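Local coordinates for protein NADPH-quinone reductase (Pediococcus pentosaceus ATCC 25745, PDB 3HA2) that probably binds FMN and passes electrons from NAD(P)H to quinones, as flavodoxin-like quinone reductases do, at residues P19-A24 / V158-Y163; Q2-V7 / Q46-Q51. One frame throughout, in Å; residues are numbered along the deposited sequence.

Interaction 1 (P19-A24 / V158-Y163); sequences PFFKAA and VAYQQY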
loop_
_atom_site.group_PDB
_atom_site.type_symbol
_atom_site.label_atom_id
_atom_site.label_comp_id
_atom_site.label_asym_id
_atom_site.label_seq_id
_atom_site.Cartn_x
_atom_site.Cartn_y
_atom_site.Cartn_z
ATOM N N PRO A 19 7.921 -18.053 -13.066
ATOM C CA PRO A 19 7.813 -19.414 -13.577
ATOM C C PRO A 19 8.298 -20.494 -12.604
ATOM O O PRO A 19 7.784 -21.615 -12.643
ATOM C CB PRO A 19 8.691 -19.397 -14.839
ATOM C CG PRO A 19 8.728 -17.963 -15.246
ATOM C CD PRO A 19 8.719 -17.198 -13.971
ATOM N N PHE A 20 9.277 -20.172 -11.754
ATOM C CA PHE A 20 9.792 -21.143 -10.770
ATOM C C PHE A 20 8.678 -21.531 -9.797
ATOM O O PHE A 20 8.532 -22.695 -9.432
ATOM C CB PHE A 20 10.950 -20.558 -9.944
ATOM C CG PHE A 20 12.264 -20.469 -10.674
ATOM C CD1 PHE A 20 13.190 -21.504 -10.592
ATOM C CD2 PHE A 20 12.605 -19.319 -11.385
ATOM C CE1 PHE A 20 14.424 -21.426 -11.245
ATOM C CE2 PHE A 20 13.838 -19.223 -12.034
ATOM C CZ PHE A 20 14.749 -20.282 -11.966
ATOM N N PHE A 21 7.926 -20.525 -9.355
ATOM C CA PHE A 21 6.861 -20.708 -8.370
ATOM C C PHE A 21 5.655 -21.421 -8.993
ATOM O O PHE A 21 5.068 -22.320 -8.389
ATOM C CB PHE A 21 6.499 -19.355 -7.748
ATOM C CG PHE A 21 7.562 -18.835 -6.813
ATOM C CD1 PHE A 21 7.457 -19.043 -5.447
ATOM C CD2 PHE A 21 8.701 -18.200 -7.305
ATOM C CE1 PHE A 21 8.448 -18.604 -4.571
ATOM C CE2 PHE A 21 9.700 -17.756 -6.442
ATOM C CZ PHE A 21 9.567 -17.957 -5.070
ATOM N N LYS A 22 5.317 -21.041 -10.219
ATOM C CA LYS A 22 4.219 -21.685 -10.924
ATOM C C LYS A 22 4.571 -23.159 -11.088
ATOM O O LYS A 22 3.765 -24.037 -10.763
ATOM C CB LYS A 22 3.971 -20.995 -12.277
ATOM C CG LYS A 22 2.806 -21.539 -13.114
ATOM C CD LYS A 22 2.851 -20.909 -14.518
ATOM C CE LYS A 22 1.555 -21.020 -15.295
ATOM N NZ LYS A 22 1.081 -22.421 -15.468
ATOM N N ALA A 23 5.792 -23.438 -11.552
ATOM C CA ALA A 23 6.201 -24.822 -11.774
ATOM C C ALA A 23 6.149 -25.639 -10.485
ATOM O O ALA A 23 5.865 -26.831 -10.522
ATOM C CB ALA A 23 7.599 -24.898 -12.407
ATOM N N ALA A 24 6.401 -24.979 -9.352
ATOM C CA ALA A 24 6.492 -25.657 -8.059
ATOM C C ALA A 24 5.152 -26.185 -7.546
ATOM O O ALA A 24 5.109 -27.147 -6.774
ATOM C CB ALA A 24 7.134 -24.737 -7.026
ATOM N N VAL A 158 10.387 -25.604 -1.863
ATOM C CA VAL A 158 9.732 -26.558 -0.954
ATOM C C VAL A 158 8.925 -25.865 0.157
ATOM O O VAL A 158 7.809 -26.286 0.483
ATOM C CB VAL A 158 10.774 -27.530 -0.310
ATOM C CG1 VAL A 158 10.117 -28.424 0.723
ATOM C CG2 VAL A 158 11.450 -28.379 -1.382
ATOM N N ALA A 159 9.485 -24.805 0.740
ATOM C CA ALA A 159 8.762 -24.003 1.731
ATOM C C ALA A 159 7.515 -23.401 1.089
ATOM O O ALA A 159 6.448 -23.354 1.701
ATOM C CB ALA A 159 9.664 -22.901 2.316
ATOM N N TYR A 160 7.663 -22.958 -0.155
ATOM C CA TYR A 160 6.545 -22.397 -0.924
ATOM C C TYR A 160 5.429 -23.419 -1.162
ATOM O O TYR A 160 4.240 -23.122 -0.966
ATOM C CB TYR A 160 7.083 -21.847 -2.248
ATOM C CG TYR A 160 6.028 -21.277 -3.180
ATOM C CD1 TYR A 160 5.371 -20.079 -2.878
ATOM C CD2 TYR A 160 5.704 -21.932 -4.373
ATOM C CE1 TYR A 160 4.403 -19.550 -3.746
ATOM C CE2 TYR A 160 4.738 -21.414 -5.244
ATOM C CZ TYR A 160 4.095 -20.227 -4.925
ATOM O OH TYR A 160 3.167 -19.702 -5.803
ATOM N N GLN A 161 5.819 -24.638 -1.539
ATOM C CA GLN A 161 4.865 -25.740 -1.698
ATOM C C GLN A 161 4.094 -26.021 -0.410
ATOM O O GLN A 161 2.880 -26.197 -0.442
ATOM C CB GLN A 161 5.574 -27.020 -2.153
ATOM C CG GLN A 161 6.067 -26.987 -3.575
ATOM C CD GLN A 161 6.903 -28.212 -3.914
ATOM O OE1 GLN A 161 7.477 -28.854 -3.023
ATOM N NE2 GLN A 161 6.979 -28.541 -5.204
ATOM N N GLN A 162 4.802 -26.063 0.714
ATOM C CA GLN A 162 4.176 -26.250 2.028
ATOM C C GLN A 162 3.238 -25.097 2.364
ATOM O O GLN A 162 2.126 -25.304 2.865
ATOM C CB GLN A 162 5.249 -26.366 3.110
ATOM C CG GLN A 162 6.100 -27.632 2.977
ATOM C CD GLN A 162 5.238 -28.877 3.026
ATOM O OE1 GLN A 162 4.581 -29.152 4.036
ATOM N NE2 GLN A 162 5.219 -29.630 1.927
ATOM N N TYR A 163 3.699 -23.887 2.057
ATOM C CA TYR A 163 2.931 -22.666 2.307
ATOM C C TYR A 163 1.583 -22.719 1.592
ATOM O O TYR A 163 0.559 -22.356 2.160
ATOM C CB TYR A 163 3.746 -21.440 1.882
ATOM C CG TYR A 163 3.258 -20.128 2.489
ATOM C CD1 TYR A 163 3.392 -19.880 3.859
ATOM C CD2 TYR A 163 2.663 -19.137 1.688
ATOM C CE1 TYR A 163 2.944 -18.669 4.430
ATOM C CE2 TYR A 163 2.220 -17.918 2.254
ATOM C CZ TYR A 163 2.368 -17.704 3.619
ATOM O OH TYR A 163 1.921 -16.518 4.175
#

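Interaction 2 (Q2-V7 / Q46-Q51); sequences QTLIIV and QSLLLQ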
loop_
_atom_site.group_PDB
_atom_site.type_symbol
_atom_site.label_atom_id
_atom_site.label_comp_id
_atom_site.label_asym_id
_atom_site.label_seq_id
_atom_site.Cartn_x
_atom_site.Cartn_y
_atom_site.Cartn_z
ATOM N N GLN A 2 -8.668 -25.950 -0.477
ATOM C CA GLN A 2 -8.415 -25.354 -1.773
ATOM C C GLN A 2 -7.676 -24.036 -1.558
ATOM O O GLN A 2 -8.051 -23.230 -0.688
ATOM C CB GLN A 2 -9.737 -25.114 -2.521
ATOM C CG GLN A 2 -10.667 -26.337 -2.597
ATOM C CD GLN A 2 -10.071 -27.494 -3.384
ATOM O OE1 GLN A 2 -9.633 -27.320 -4.518
ATOM N NE2 GLN A 2 -10.073 -28.690 -2.791
ATOM N N THR A 3 -6.634 -23.823 -2.356
ATOM C CA THR A 3 -5.797 -22.622 -2.244
ATOM C C THR A 3 -5.833 -21.816 -3.530
ATOM O O THR A 3 -5.722 -22.369 -4.628
ATOM C CB THR A 3 -4.332 -23.008 -1.937
ATOM O OG1 THR A 3 -4.292 -23.781 -0.737
ATOM C CG2 THR A 3 -3.448 -21.780 -1.764
ATOM N N LEU A 4 -6.001 -20.502 -3.374
ATOM C CA LEU A 4 -5.991 -19.574 -4.485
ATOM C C LEU A 4 -4.755 -18.700 -4.358
ATOM O O LEU A 4 -4.560 -18.035 -3.337
ATOM C CB LEU A 4 -7.255 -18.677 -4.428
ATOM C CG LEU A 4 -7.399 -17.581 -5.490
ATOM C CD1 LEU A 4 -7.430 -18.165 -6.920
ATOM C CD2 LEU A 4 -8.655 -16.744 -5.215
ATOM N N ILE A 5 -3.924 -18.697 -5.398
ATOM C CA ILE A 5 -2.743 -17.845 -5.417
ATOM C C ILE A 5 -2.983 -16.685 -6.385
ATOM O O ILE A 5 -3.066 -16.882 -7.600
ATOM C CB ILE A 5 -1.475 -18.636 -5.769
ATOM C CG1 ILE A 5 -1.327 -19.852 -4.830
ATOM C CG2 ILE A 5 -0.224 -17.729 -5.664
ATOM C CD1 ILE A 5 -0.201 -20.767 -5.252
ATOM N N ILE A 6 -3.116 -15.485 -5.817
ATOM C CA ILE A 6 -3.285 -14.250 -6.591
ATOM C C ILE A 6 -1.896 -13.733 -6.943
ATOM O O ILE A 6 -1.156 -13.255 -6.071
ATOM C CB ILE A 6 -4.003 -13.140 -5.779
ATOM C CG1 ILE A 6 -5.342 -13.629 -5.206
ATOM C CG2 ILE A 6 -4.186 -11.874 -6.654
ATOM C CD1 ILE A 6 -6.318 -14.141 -6.252
ATOM N N VAL A 7 -1.550 -13.865 -8.212
ATOM C CA VAL A 7 -0.206 -13.558 -8.688
ATOM C C VAL A 7 -0.231 -12.155 -9.258
ATOM O O VAL A 7 -0.726 -11.931 -10.371
ATOM C CB VAL A 7 0.264 -14.587 -9.737
ATOM C CG1 VAL A 7 1.689 -14.280 -10.230
ATOM C CG2 VAL A 7 0.205 -15.981 -9.148
ATOM N N GLN A 46 -14.437 -12.404 -7.061
ATOM C CA GLN A 46 -15.195 -12.757 -5.853
ATOM C C GLN A 46 -15.566 -14.231 -5.853
ATOM O O GLN A 46 -15.492 -14.893 -4.816
ATOM C CB GLN A 46 -16.442 -11.879 -5.711
ATOM C CG GLN A 46 -16.088 -10.496 -5.181
ATOM C CD GLN A 46 -17.288 -9.577 -5.080
ATOM O OE1 GLN A 46 -18.392 -9.954 -5.438
ATOM N NE2 GLN A 46 -17.062 -8.348 -4.620
ATOM N N SER A 47 -15.946 -14.741 -7.025
ATOM C CA SER A 47 -16.265 -16.154 -7.167
ATOM C C SER A 47 -15.086 -17.036 -6.770
ATOM O O SER A 47 -15.265 -18.018 -6.053
ATOM C CB SER A 47 -16.685 -16.489 -8.587
ATOM O OG SER A 47 -17.089 -17.846 -8.636
ATOM N N LEU A 48 -13.891 -16.691 -7.247
ATOM C CA LEU A 48 -12.696 -17.474 -6.910
ATOM C C LEU A 48 -12.404 -17.439 -5.416
ATOM O O LEU A 48 -12.061 -18.461 -4.816
ATOM C CB LEU A 48 -11.486 -16.980 -7.709
ATOM C CG LEU A 48 -11.507 -17.282 -9.210
ATOM C CD1 LEU A 48 -10.301 -16.611 -9.869
ATOM C CD2 LEU A 48 -11.476 -18.794 -9.467
ATOM N N LEU A 49 -12.539 -16.267 -4.802
ATOM C CA LEU A 49 -12.359 -16.168 -3.350
ATOM C C LEU A 49 -13.308 -17.084 -2.583
ATOM O O LEU A 49 -12.888 -17.799 -1.661
ATOM C CB LEU A 49 -12.523 -14.732 -2.874
ATOM C CG LEU A 49 -11.409 -13.799 -3.345
ATOM C CD1 LEU A 49 -11.891 -12.365 -3.196
ATOM C CD2 LEU A 49 -10.157 -13.999 -2.536
ATOM N N LEU A 50 -14.577 -17.076 -2.979
ATOM C CA LEU A 50 -15.592 -17.863 -2.289
ATOM C C LEU A 50 -15.301 -19.360 -2.371
ATOM O O LEU A 50 -15.686 -20.109 -1.478
ATOM C CB LEU A 50 -16.988 -17.559 -2.840
ATOM C CG LEU A 50 -17.619 -16.202 -2.498
ATOM C CD1 LEU A 50 -18.957 -16.037 -3.216
ATOM C CD2 LEU A 50 -17.814 -16.040 -1.003
ATOM N N GLN A 51 -14.626 -19.772 -3.442
ATOM C CA GLN A 51 -14.371 -21.184 -3.736
ATOM C C GLN A 51 -13.086 -21.696 -3.076
ATOM O O GLN A 51 -12.752 -22.872 -3.198
ATOM C CB GLN A 51 -14.255 -21.391 -5.249
ATOM C CG GLN A 51 -15.549 -21.183 -6.029
ATOM C CD GLN A 51 -15.325 -21.176 -7.536
ATOM O OE1 GLN A 51 -15.801 -20.284 -8.241
ATOM N NE2 GLN A 51 -14.591 -22.164 -8.035
#

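Interaction 1 (P19-A24 / V158-Y163)
With CG of Y160 swung anti to its backbone N (chi1 178°), the phenol ring reaches across from helix 150-165 to offer its face to the edge of F21, whose own CG is turned anti to its carbonyl carbon (chi1 -72°). The two rings then meet as a T-shaped pair. F21 presents its edge and Y160 its face, with the planes at 85° and the ring centroids 4.6 Å apart. One atom does most of the touching: F21 CD1 stands over the middle of the Y160 ring, 3.5 Å from Y160 CG and much the same from its neighbours round the ring. Farther out along the phenol, F21 CB comes near Y160 CZ (3.8 Å), while the backbone F21 O lies 3.3 Å from Y160 CE2. A24 CB meets the ring edge at Y160 CD2, 4.1 Å away and near the ring plane.

A polar contact joins the backbone of A24 to the second helix. The extended chain of Q161 brings its amide to A24, and Q161 NE2 donates to A24 O (2.8 Å) in a fairly straight bond, on a lone pair in the carbonyl plane. The acceptor also lies close to the amide plane of Q161, a geometry that helps to hold the rotation of that amide. Beyond the pair, Y160 OH is hydrogen-bonded to E58 on strand 54-60; F145 packs against F21, and F21 also touches V142 and E58 of the sheet. Segments 19-24 and 158-163 cross at a steep angle, and their helices, 18-25 and 150-165, join here on one side of the parallel sheet, as the first and last helices do in the flavodoxin-like fold.

Interaction 2 (Q2-V7 / Q46-Q51)
L4 points from strand 3-7 toward helix 42-50, and its side chain shows how one branch can make the closer contacts between a strand and a helix. CB and CG serve as the stalk: CG stands anti to the backbone N (chi1 177°), and CD2 in turn anti to CA (chi2 60° places CD1), so the chain runs extended to CD2 and puts that methyl at the far end. L4 CD2 lies 3.8 Å from L48 CB and 3.9 Å from L49 N, resting on the helix backbone as much as on side chains, and it also meets L49 CD2 at 4.1 Å. L4 CD1, the other branch, lies farther off, about 4.3 Å from L48 CB; the L4 side chain also packs on H34 of strand 31-35, which L48 touches too. The L4 and L48 side chains run at about a right angle to each other.

At Q51 the contact thins to Q2 CB against Q51 O (3.8 Å). Within the helical segment, S47 OG donates to Q51 OE1 at 2.8 Å, pinning that amide back against its own turn. L49 continues the apolar layer onto I55 of strand 54-60. Helix 42-50 is the link of the beta-alpha-beta crossover from strand 31-35 to strand 54-60, packed over the inner strand 3-7 of the flavodoxin-like sheet.

How the interactions relate
Strand 3-7 and helix 18-25 follow each other in the chain, so interaction 1 and interaction 2 take up consecutive elements of the fold, and their four segments alternate in sequence. Their centres are about 17 Å apart, on the two faces of the sheet: helix 42-50 packs against one, helices 18-25 and 150-165 against the other. They nevertheless touch through the strand between them, where I5 CD1 lies 3.6 Å from Y160 OH, while L4, the residue before, points the other way, toward helix 42-50. Strand 3-7 is thus packed on both sides. Together the contacts outline the three-layer sandwich of this flavodoxin-like domain, a piece of a longer protein that probably binds FMN.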